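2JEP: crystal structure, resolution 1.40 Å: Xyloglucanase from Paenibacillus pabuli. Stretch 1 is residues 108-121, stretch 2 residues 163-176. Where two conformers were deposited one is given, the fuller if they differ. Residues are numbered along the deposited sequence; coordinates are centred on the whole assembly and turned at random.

Stretch 1, residues 108-121: WLNRIQQVVDYAYN
Stretch 2 (163-176) QIATKFSNYNDRLI

A helix that packs against a turn-rich segment often buries apolar side chains while polar groups within and around the same contact bond to the opposing segment, and residues 108-121 and 163-176 of this xyloglucanase illustrate the principle. The shortest polar link is from Tyr-171 OH (chi1 m, chi2 66°) to Asp-117 OD1 (chi1 m, chi2 -15°), a hydrogen bond of 2.5 Å donated by the tyrosine. The same hydroxyl accepts from Gln-113 (t, t, chi3 60°), NE2 to Tyr-171 OH being 3.2 Å, so one phenol joins two residues a helical turn apart. Nearer the start of the helix, Lys-167 NZ donates to Asn-110 OD1 at 2.7 Å; the Lys-167 side chain (t, p, t, t), bent at chi2, passes Leu-109, whose CB lies 4.2 Å from Lys-167 CE. A water accepts from Gln-113 NE2 (3.0 Å) and donates to Lys-167 O (2.8 Å).

Tyr-120 (chi1 t, chi2 87°) organises the C-terminal end of the contact. Its OH accepts an almost linear hydrogen bond from Asn-172 N (2.9 Å, 175°), and its carbonyl O accepts from Arg-174 NH1 (m, t, m, chi4 101°) at 2.9 Å, with a weak companion from Arg-174 NH2 to Tyr-120 O at 3.4 Å. The guanidinium also lies over one face of the Tyr-120 ring, a cation-pi contact with Arg-174 CZ 4.3 Å from the ring centroid and 19° off its normal. Over the opposite face, Tyr-171 presents its edge, with centroids 4.7 Å apart and planes at 59°.

The backbone sets the framework. Both stretches enter in helices begun earlier in the chain. That of stretch 1 includes Leu-109 to Asp-117; stretch 2 is helical over 163-167, leaves helical phi/psi at Phe-168 (-109/20), then makes type I turns at 168-171 and 172-175 before strand 175-176. In the second turn, Asn-172 OD1 (chi1 p) accepts from Arg-174 N at 2.9 Å. The helix axes approach to 11.1 Å at 49°, running broadly the same way. CA-CA distances are 7.4 Å for Leu-109 and Ile-164, 7.7 Å for Gln-113 and Phe-168, and 7.2 Å for Tyr-120 and Arg-174.

Alongside lies the packing. Phe-168 CZ (chi1 m) lies 3.6 Å from Gln-113 CA, at the ring edge, and 4.0 Å from Ile-112 CG2. Val-116 (chi1 t) bridges three residues: CG2 to Phe-168 CE1 is 3.9 Å, CG1 to Tyr-171 CE2 3.9 Å and CG1 to Leu-175 CD1 4.2 Å; CG1 also reaches Phe-168 CE1 at 4.0 Å. Leu-109 CD2 meets Ile-164 CG1 more loosely, at 4.4 Å. Between the stretches 769 Å² is buried, both sides summed.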

# COMPACT_ATOMS: atom_id res chain seq x y z
N TRP A 108 -4.30 -16.91 -13.00
CA TRP A 108 -3.90 -15.67 -12.35
C TRP A 108 -3.96 -15.83 -10.82
O TRP A 108 -3.00 -15.49 -10.12
CB TRP A 108 -4.77 -14.51 -12.85
CG TRP A 108 -4.40 -13.16 -12.33
CD1 TRP A 108 -5.25 -12.26 -11.74
CD2 TRP A 108 -3.12 -12.52 -12.39
NE1 TRP A 108 -4.56 -11.10 -11.43
CE2 TRP A 108 -3.26 -11.23 -11.82
CE3 TRP A 108 -1.87 -12.90 -12.88
CZ2 TRP A 108 -2.20 -10.33 -11.72
CZ3 TRP A 108 -0.82 -12.01 -12.79
CH2 TRP A 108 -0.98 -10.74 -12.20
N LEU A 109 -5.06 -16.34 -10.29
CA LEU A 109 -5.12 -16.61 -8.87
C LEU A 109 -4.02 -17.57 -8.42
O LEU A 109 -3.45 -17.38 -7.35
CB LEU A 109 -6.49 -17.15 -8.47
CG LEU A 109 -7.65 -16.18 -8.36
CD1 LEU A 109 -8.92 -16.99 -8.08
CD2 LEU A 109 -7.36 -15.13 -7.29
N ASN A 110 -3.71 -18.58 -9.23
CA ASN A 110 -2.63 -19.50 -8.86
C ASN A 110 -1.27 -18.82 -8.83
O ASN A 110 -0.43 -19.12 -7.98
CB ASN A 110 -2.59 -20.70 -9.80
CG ASN A 110 -3.72 -21.65 -9.55
OD1 ASN A 110 -4.21 -21.75 -8.42
ND2 ASN A 110 -4.12 -22.39 -10.59
N ARG A 111 -1.07 -17.88 -9.75
CA ARG A 111 0.19 -17.13 -9.75
C ARG A 111 0.30 -16.20 -8.54
O ARG A 111 1.35 -16.10 -7.90
CB ARG A 111 0.36 -16.33 -11.03
CG ARG A 111 1.64 -15.50 -11.10
CD ARG A 111 2.90 -16.38 -10.99
NE ARG A 111 4.08 -15.52 -10.92
CZ ARG A 111 5.22 -15.85 -10.32
NH1 ARG A 111 5.39 -17.06 -9.79
NH2 ARG A 111 6.18 -14.95 -10.21
N ILE A 112 -0.79 -15.49 -8.24
CA ILE A 112 -0.79 -14.61 -7.07
C ILE A 112 -0.48 -15.44 -5.83
O ILE A 112 0.33 -15.02 -4.97
CB ILE A 112 -2.16 -13.90 -6.91
CG1 ILE A 112 -2.43 -13.00 -8.12
CG2 ILE A 112 -2.23 -13.15 -5.57
CD1 ILE A 112 -3.93 -12.68 -8.34
N GLN A 113 -1.09 -16.62 -5.72
CA GLN A 113 -0.83 -17.46 -4.56
C GLN A 113 0.63 -17.89 -4.48
O GLN A 113 1.21 -17.93 -3.40
CB GLN A 113 -1.77 -18.67 -4.54
CG GLN A 113 -1.39 -19.67 -3.49
CD GLN A 113 -2.32 -20.81 -3.43
OE1 GLN A 113 -2.48 -21.53 -4.42
NE2 GLN A 113 -2.92 -21.01 -2.28
N GLN A 114 1.24 -18.21 -5.62
CA GLN A 114 2.64 -18.59 -5.60
C GLN A 114 3.51 -17.43 -5.06
O GLN A 114 4.41 -17.64 -4.25
CB GLN A 114 3.08 -19.03 -7.00
CG GLN A 114 4.41 -19.72 -7.05
CD GLN A 114 4.38 -21.17 -6.59
OE1 GLN A 114 5.38 -21.88 -6.71
NE2 GLN A 114 3.25 -21.61 -6.06
N VAL A 115 3.25 -16.22 -5.52
CA VAL A 115 4.04 -15.08 -5.10
C VAL A 115 3.80 -14.78 -3.61
O VAL A 115 4.76 -14.49 -2.86
CB VAL A 115 3.75 -13.87 -6.01
CG1 VAL A 115 4.48 -12.60 -5.52
CG2 VAL A 115 4.18 -14.19 -7.46
N VAL A 116 2.54 -14.84 -3.17
CA VAL A 116 2.25 -14.72 -1.74
C VAL A 116 3.08 -15.73 -0.96
O VAL A 116 3.69 -15.40 0.06
CB VAL A 116 0.75 -14.91 -1.47
CG1 VAL A 116 0.50 -15.21 0.03
CG2 VAL A 116 -0.02 -13.70 -1.94
N ASP A 117 3.10 -16.98 -1.43
CA ASP A 117 3.84 -18.01 -0.71
C ASP A 117 5.34 -17.72 -0.62
O ASP A 117 5.99 -18.09 0.36
CB ASP A 117 3.62 -19.37 -1.36
CG ASP A 117 2.25 -19.96 -1.11
OD1 ASP A 117 1.56 -19.47 -0.19
OD2 ASP A 117 1.95 -20.98 -1.80
N TYR A 118 5.93 -17.07 -1.63
CA TYR A 118 7.35 -16.72 -1.53
C TYR A 118 7.64 -15.94 -0.26
O TYR A 118 8.68 -16.11 0.33
CB TYR A 118 7.83 -15.88 -2.71
CG TYR A 118 7.74 -16.49 -4.10
CD1 TYR A 118 7.57 -17.84 -4.29
CD2 TYR A 118 7.81 -15.69 -5.22
CE1 TYR A 118 7.47 -18.37 -5.58
CE2 TYR A 118 7.74 -16.21 -6.49
CZ TYR A 118 7.54 -17.55 -6.67
OH TYR A 118 7.44 -18.04 -7.95
N ALA A 119 6.72 -15.05 0.11
CA ALA A 119 6.86 -14.22 1.32
C ALA A 119 6.31 -14.93 2.55
O ALA A 119 6.96 -14.98 3.61
CB ALA A 119 6.16 -12.87 1.14
N TYR A 120 5.12 -15.51 2.43
CA TYR A 120 4.47 -16.15 3.57
C TYR A 120 5.30 -17.33 4.10
O TYR A 120 5.41 -17.52 5.32
CB TYR A 120 3.08 -16.59 3.17
CG TYR A 120 2.22 -17.24 4.23
CD1 TYR A 120 1.44 -16.48 5.07
CD2 TYR A 120 2.18 -18.62 4.36
CE1 TYR A 120 0.63 -17.08 6.02
CE2 TYR A 120 1.40 -19.23 5.32
CZ TYR A 120 0.61 -18.46 6.13
OH TYR A 120 -0.22 -19.03 7.09
N ASN A 121 5.88 -18.11 3.20
CA ASN A 121 6.67 -19.26 3.62
C ASN A 121 8.00 -18.89 4.25
O ASN A 121 8.65 -19.75 4.89
CB ASN A 121 6.90 -20.22 2.47
CG ASN A 121 5.66 -20.96 2.07
OD1 ASN A 121 4.69 -21.02 2.82
ND2 ASN A 121 5.69 -21.55 0.86
N GLN A 163 -13.89 -14.52 -4.25
CA GLN A 163 -12.94 -15.46 -4.85
C GLN A 163 -11.54 -15.34 -4.30
O GLN A 163 -10.88 -16.33 -4.04
CB GLN A 163 -12.94 -15.28 -6.36
CG GLN A 163 -14.23 -15.67 -7.02
CD GLN A 163 -14.23 -15.25 -8.46
OE1 GLN A 163 -13.62 -15.91 -9.30
NE2 GLN A 163 -14.89 -14.14 -8.75
N ILE A 164 -11.04 -14.11 -4.16
CA ILE A 164 -9.67 -13.95 -3.63
C ILE A 164 -9.64 -14.46 -2.19
O ILE A 164 -8.75 -15.22 -1.79
CB ILE A 164 -9.25 -12.45 -3.64
CG1 ILE A 164 -9.24 -11.86 -5.04
CG2 ILE A 164 -7.91 -12.27 -2.93
CD1 ILE A 164 -9.25 -10.32 -5.08
N ALA A 165 -10.64 -14.07 -1.39
CA ALA A 165 -10.65 -14.49 0.00
C ALA A 165 -10.72 -16.01 0.12
O ALA A 165 -9.99 -16.62 0.89
CB ALA A 165 -11.80 -13.83 0.77
N THR A 166 -11.60 -16.62 -0.67
CA THR A 166 -11.73 -18.08 -0.65
C THR A 166 -10.38 -18.75 -0.98
O THR A 166 -9.99 -19.72 -0.32
CB THR A 166 -12.83 -18.52 -1.60
OG1 THR A 166 -14.08 -18.02 -1.11
CG2 THR A 166 -12.91 -20.04 -1.70
N LYS A 167 -9.65 -18.23 -1.95
CA LYS A 167 -8.37 -18.83 -2.36
C LYS A 167 -7.39 -18.86 -1.18
O LYS A 167 -6.59 -19.79 -1.04
CB LYS A 167 -7.77 -18.00 -3.52
CG LYS A 167 -6.52 -18.55 -4.19
CD LYS A 167 -6.84 -19.78 -5.00
CE LYS A 167 -5.62 -20.28 -5.76
NZ LYS A 167 -5.91 -21.62 -6.33
N PHE A 168 -7.44 -17.83 -0.33
CA PHE A 168 -6.47 -17.67 0.74
C PHE A 168 -7.03 -17.93 2.15
O PHE A 168 -6.43 -17.56 3.16
CB PHE A 168 -5.89 -16.25 0.66
CG PHE A 168 -5.00 -16.03 -0.54
CD1 PHE A 168 -3.69 -16.49 -0.53
CD2 PHE A 168 -5.48 -15.41 -1.68
CE1 PHE A 168 -2.90 -16.35 -1.64
CE2 PHE A 168 -4.69 -15.24 -2.80
CZ PHE A 168 -3.37 -15.72 -2.77
N SER A 169 -8.15 -18.64 2.23
CA SER A 169 -8.84 -18.73 3.50
C SER A 169 -8.08 -19.43 4.61
O SER A 169 -8.28 -19.09 5.78
CB SER A 169 -10.21 -19.39 3.35
OG SER A 169 -10.06 -20.75 3.02
N ASN A 170 -7.16 -20.33 4.26
CA ASN A 170 -6.45 -21.08 5.29
C ASN A 170 -5.16 -20.41 5.77
O ASN A 170 -4.51 -20.91 6.69
CB ASN A 170 -6.22 -22.52 4.83
CG ASN A 170 -7.53 -23.28 4.59
OD1 ASN A 170 -8.50 -23.12 5.32
ND2 ASN A 170 -7.55 -24.09 3.54
N TYR A 171 -4.80 -19.28 5.18
CA TYR A 171 -3.60 -18.57 5.62
C TYR A 171 -3.82 -17.89 6.96
O TYR A 171 -4.91 -17.40 7.25
CB TYR A 171 -3.21 -17.51 4.58
CG TYR A 171 -2.61 -18.11 3.34
CD1 TYR A 171 -3.35 -18.91 2.47
CD2 TYR A 171 -1.27 -17.90 3.02
CE1 TYR A 171 -2.79 -19.49 1.35
CE2 TYR A 171 -0.70 -18.46 1.88
CZ TYR A 171 -1.46 -19.27 1.05
OH TYR A 171 -0.95 -19.87 -0.08
N ASN A 172 -2.79 -17.88 7.80
CA ASN A 172 -2.88 -17.30 9.13
C ASN A 172 -2.84 -15.77 9.09
O ASN A 172 -2.92 -15.16 8.00
CB ASN A 172 -1.86 -17.94 10.09
CG ASN A 172 -0.44 -17.50 9.88
OD1 ASN A 172 -0.17 -16.50 9.23
ND2 ASN A 172 0.51 -18.27 10.46
N ASP A 173 -2.75 -15.14 10.26
CA ASP A 173 -2.87 -13.71 10.38
C ASP A 173 -1.67 -12.94 9.81
O ASP A 173 -1.71 -11.70 9.79
CB ASP A 173 -3.09 -13.26 11.82
CG ASP A 173 -4.50 -13.51 12.32
OD1 ASP A 173 -5.38 -13.98 11.58
OD2 ASP A 173 -4.72 -13.19 13.52
N ARG A 174 -0.63 -13.64 9.37
CA ARG A 174 0.44 -12.97 8.63
C ARG A 174 -0.01 -12.51 7.24
O ARG A 174 0.66 -11.67 6.65
CB ARG A 174 1.72 -13.81 8.56
CG ARG A 174 2.53 -13.73 9.86
CD ARG A 174 3.92 -14.37 9.76
NE ARG A 174 3.84 -15.82 9.54
CZ ARG A 174 3.99 -16.44 8.37
NH1 ARG A 174 4.20 -15.75 7.26
NH2 ARG A 174 3.90 -17.78 8.31
N LEU A 175 -1.12 -13.03 6.72
CA LEU A 175 -1.68 -12.54 5.47
C LEU A 175 -2.82 -11.56 5.76
O LEU A 175 -3.81 -11.88 6.43
CB LEU A 175 -2.17 -13.70 4.59
CG LEU A 175 -2.77 -13.27 3.25
CD1 LEU A 175 -1.76 -12.52 2.36
CD2 LEU A 175 -3.33 -14.49 2.51
N ILE A 176 -2.64 -10.34 5.24
CA ILE A 176 -3.56 -9.23 5.36
C ILE A 176 -4.18 -8.94 4.01
O ILE A 176 -3.47 -8.92 3.01
CB ILE A 176 -2.80 -7.98 5.85
CG1 ILE A 176 -2.19 -8.23 7.24
CG2 ILE A 176 -3.69 -6.71 5.84
CD1 ILE A 176 -1.11 -7.23 7.62
O HOH W 1 -5.69 -22.07 -2.41